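PDB 4CYB: putative DNA protection protein from Streptomyces coelicolor, which probably binds and oxidises iron as a twelve-subunit, ferritin-like Dps cage thought to protect DNA. Local coordinates for residues D40-Y45 with D62-E67. Numbering follows the deposited sequence.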
# COMPACT_ATOMS: atom_id res chain seq x y z
N ASP J 40 -28.13 3.44 11.64
CA ASP J 40 -28.49 4.83 11.76
C ASP J 40 -28.42 5.32 13.22
O ASP J 40 -28.10 6.47 13.46
CB ASP J 40 -29.87 5.07 11.14
CG ASP J 40 -29.81 5.05 9.58
OD1 ASP J 40 -28.67 5.02 8.97
OD2 ASP J 40 -30.90 5.07 8.94
N LEU J 41 -28.67 4.45 14.21
CA LEU J 41 -28.43 4.86 15.60
C LEU J 41 -26.92 5.08 15.88
O LEU J 41 -26.54 6.03 16.54
CB LEU J 41 -28.96 3.76 16.58
CG LEU J 41 -30.45 3.67 16.88
CD1 LEU J 41 -30.57 2.47 17.82
CD2 LEU J 41 -30.87 4.99 17.58
N TYR J 42 -26.07 4.22 15.33
CA TYR J 42 -24.65 4.38 15.58
C TYR J 42 -24.18 5.68 14.90
O TYR J 42 -23.42 6.41 15.51
CB TYR J 42 -23.88 3.18 15.01
CG TYR J 42 -23.61 2.14 16.02
CD1 TYR J 42 -22.75 2.41 17.08
CD2 TYR J 42 -24.23 0.88 15.92
CE1 TYR J 42 -22.47 1.45 18.02
CE2 TYR J 42 -23.97 -0.10 16.88
CZ TYR J 42 -23.10 0.22 17.91
OH TYR J 42 -22.79 -0.72 18.86
N LYS J 43 -24.63 5.98 13.68
CA LYS J 43 -24.25 7.26 13.02
C LYS J 43 -24.84 8.49 13.76
O LYS J 43 -24.15 9.46 14.03
CB LYS J 43 -24.70 7.34 11.54
CG LYS J 43 -23.96 6.40 10.57
CD LYS J 43 -22.41 6.59 10.59
CE LYS J 43 -22.03 8.05 10.16
NZ LYS J 43 -20.56 8.04 9.92
N LYS J 44 -26.09 8.39 14.20
CA LYS J 44 -26.68 9.43 15.06
C LYS J 44 -25.79 9.76 16.27
O LYS J 44 -25.49 10.93 16.52
CB LYS J 44 -28.13 9.08 15.48
CG LYS J 44 -28.86 10.08 16.45
CD LYS J 44 -30.16 9.43 17.02
CE LYS J 44 -30.82 10.21 18.18
NZ LYS J 44 -31.50 11.43 17.64
N TYR J 45 -25.35 8.75 17.01
CA TYR J 45 -24.61 9.00 18.21
C TYR J 45 -23.13 9.37 17.88
O TYR J 45 -22.54 10.09 18.62
CB TYR J 45 -24.71 7.76 19.09
CG TYR J 45 -26.14 7.51 19.57
CD1 TYR J 45 -27.03 8.60 19.81
CD2 TYR J 45 -26.60 6.22 19.82
CE1 TYR J 45 -28.34 8.41 20.27
CE2 TYR J 45 -27.94 6.01 20.22
CZ TYR J 45 -28.78 7.08 20.46
OH TYR J 45 -30.05 6.83 20.90
N ASP J 62 -18.27 5.08 15.06
CA ASP J 62 -18.08 4.93 13.63
C ASP J 62 -17.54 3.55 13.20
O ASP J 62 -17.88 3.07 12.12
CB ASP J 62 -17.15 6.02 13.11
CG ASP J 62 -17.50 6.46 11.72
OD1 ASP J 62 -18.70 6.40 11.33
OD2 ASP J 62 -16.58 6.89 11.05
N LYS J 63 -16.69 2.93 14.03
CA LYS J 63 -16.15 1.63 13.71
C LYS J 63 -17.35 0.68 13.66
O LYS J 63 -17.49 -0.12 12.74
CB LYS J 63 -15.19 1.21 14.82
CG LYS J 63 -14.66 -0.22 14.59
CD LYS J 63 -13.97 -0.70 15.86
CE LYS J 63 -13.29 -2.05 15.56
NZ LYS J 63 -14.22 -3.21 15.76
N HIS J 64 -18.24 0.79 14.66
CA HIS J 64 -19.41 -0.10 14.66
C HIS J 64 -20.38 0.16 13.53
O HIS J 64 -20.89 -0.81 12.91
CB HIS J 64 -20.15 -0.10 16.02
CG HIS J 64 -19.37 -0.68 17.12
ND1 HIS J 64 -19.91 -0.93 18.35
CD2 HIS J 64 -18.06 -1.15 17.16
CE1 HIS J 64 -18.97 -1.46 19.13
NE2 HIS J 64 -17.86 -1.64 18.40
N ALA J 65 -20.59 1.43 13.19
CA ALA J 65 -21.47 1.77 12.04
C ALA J 65 -20.92 1.15 10.76
O ALA J 65 -21.68 0.57 9.98
CB ALA J 65 -21.55 3.30 11.86
N GLY J 66 -19.61 1.27 10.50
CA GLY J 66 -19.03 0.70 9.28
C GLY J 66 -19.24 -0.81 9.21
O GLY J 66 -19.54 -1.34 8.18
N GLU J 67 -19.12 -1.47 10.35
CA GLU J 67 -19.36 -2.92 10.38
C GLU J 67 -20.83 -3.26 10.14
O GLU J 67 -21.12 -4.22 9.39
CB GLU J 67 -18.85 -3.47 11.72
CG GLU J 67 -17.30 -3.50 11.79
CD GLU J 67 -16.77 -3.70 13.24
OE1 GLU J 67 -17.57 -3.85 14.18
OE2 GLU J 67 -15.52 -3.62 13.45
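Helices 18-48 and 54-81, the first antiparallel pair of the ferritin-like four-helix bundle, pack here beside the intersubunit iron site of Dps proteins. Over the segments 40-45 and 62-67 the axes approach to 8.5 Å at 155°, and the backbones come nearest at Y42 and A65. On the bundle side, Y42 reaches across to H64, whose CB makes a CH-pi contact over one face of the Y42 ring, 3.6 Å from the ring centroid and 18° off its normal, offset toward the rim at CE1 and CZ. H64 CG lies anti to its carbonyl carbon, beside the backbone N, and chi1 and chi2 together bring ND1 to Y42 OH, at the edge of the imidazole, to donate at 2.9 Å with a nearly straight N-H...O angle of 167°, although the hydroxyl's position is less certain. L116 of helix 109-136 and V161 of helix 140-164 also touch Y42, which therefore meets the other helices of the bundle. A65 is small enough for its CB to sit 3.9 Å from Y42 CB and 3.6 Å from K43 CD. K43, bent at chi2 and chi3, passes this methyl, and its NZ forms a salt bridge with D62 OD1 (2.9 Å), meeting the oxygen from above the carboxylate plane. A phenylalanine at Y42 would remove the hydroxyl that accepts from H64 and would probably leave that buried imidazole less firmly oriented. K43 NZ also donates to D73 of a second subunit, an iron ligand, while D62 lies close to a bound Fe(III) and to H46. One ammonium thus bridges carboxylates of two chains, and its charge may lower their pKa and steady the acidic iron site.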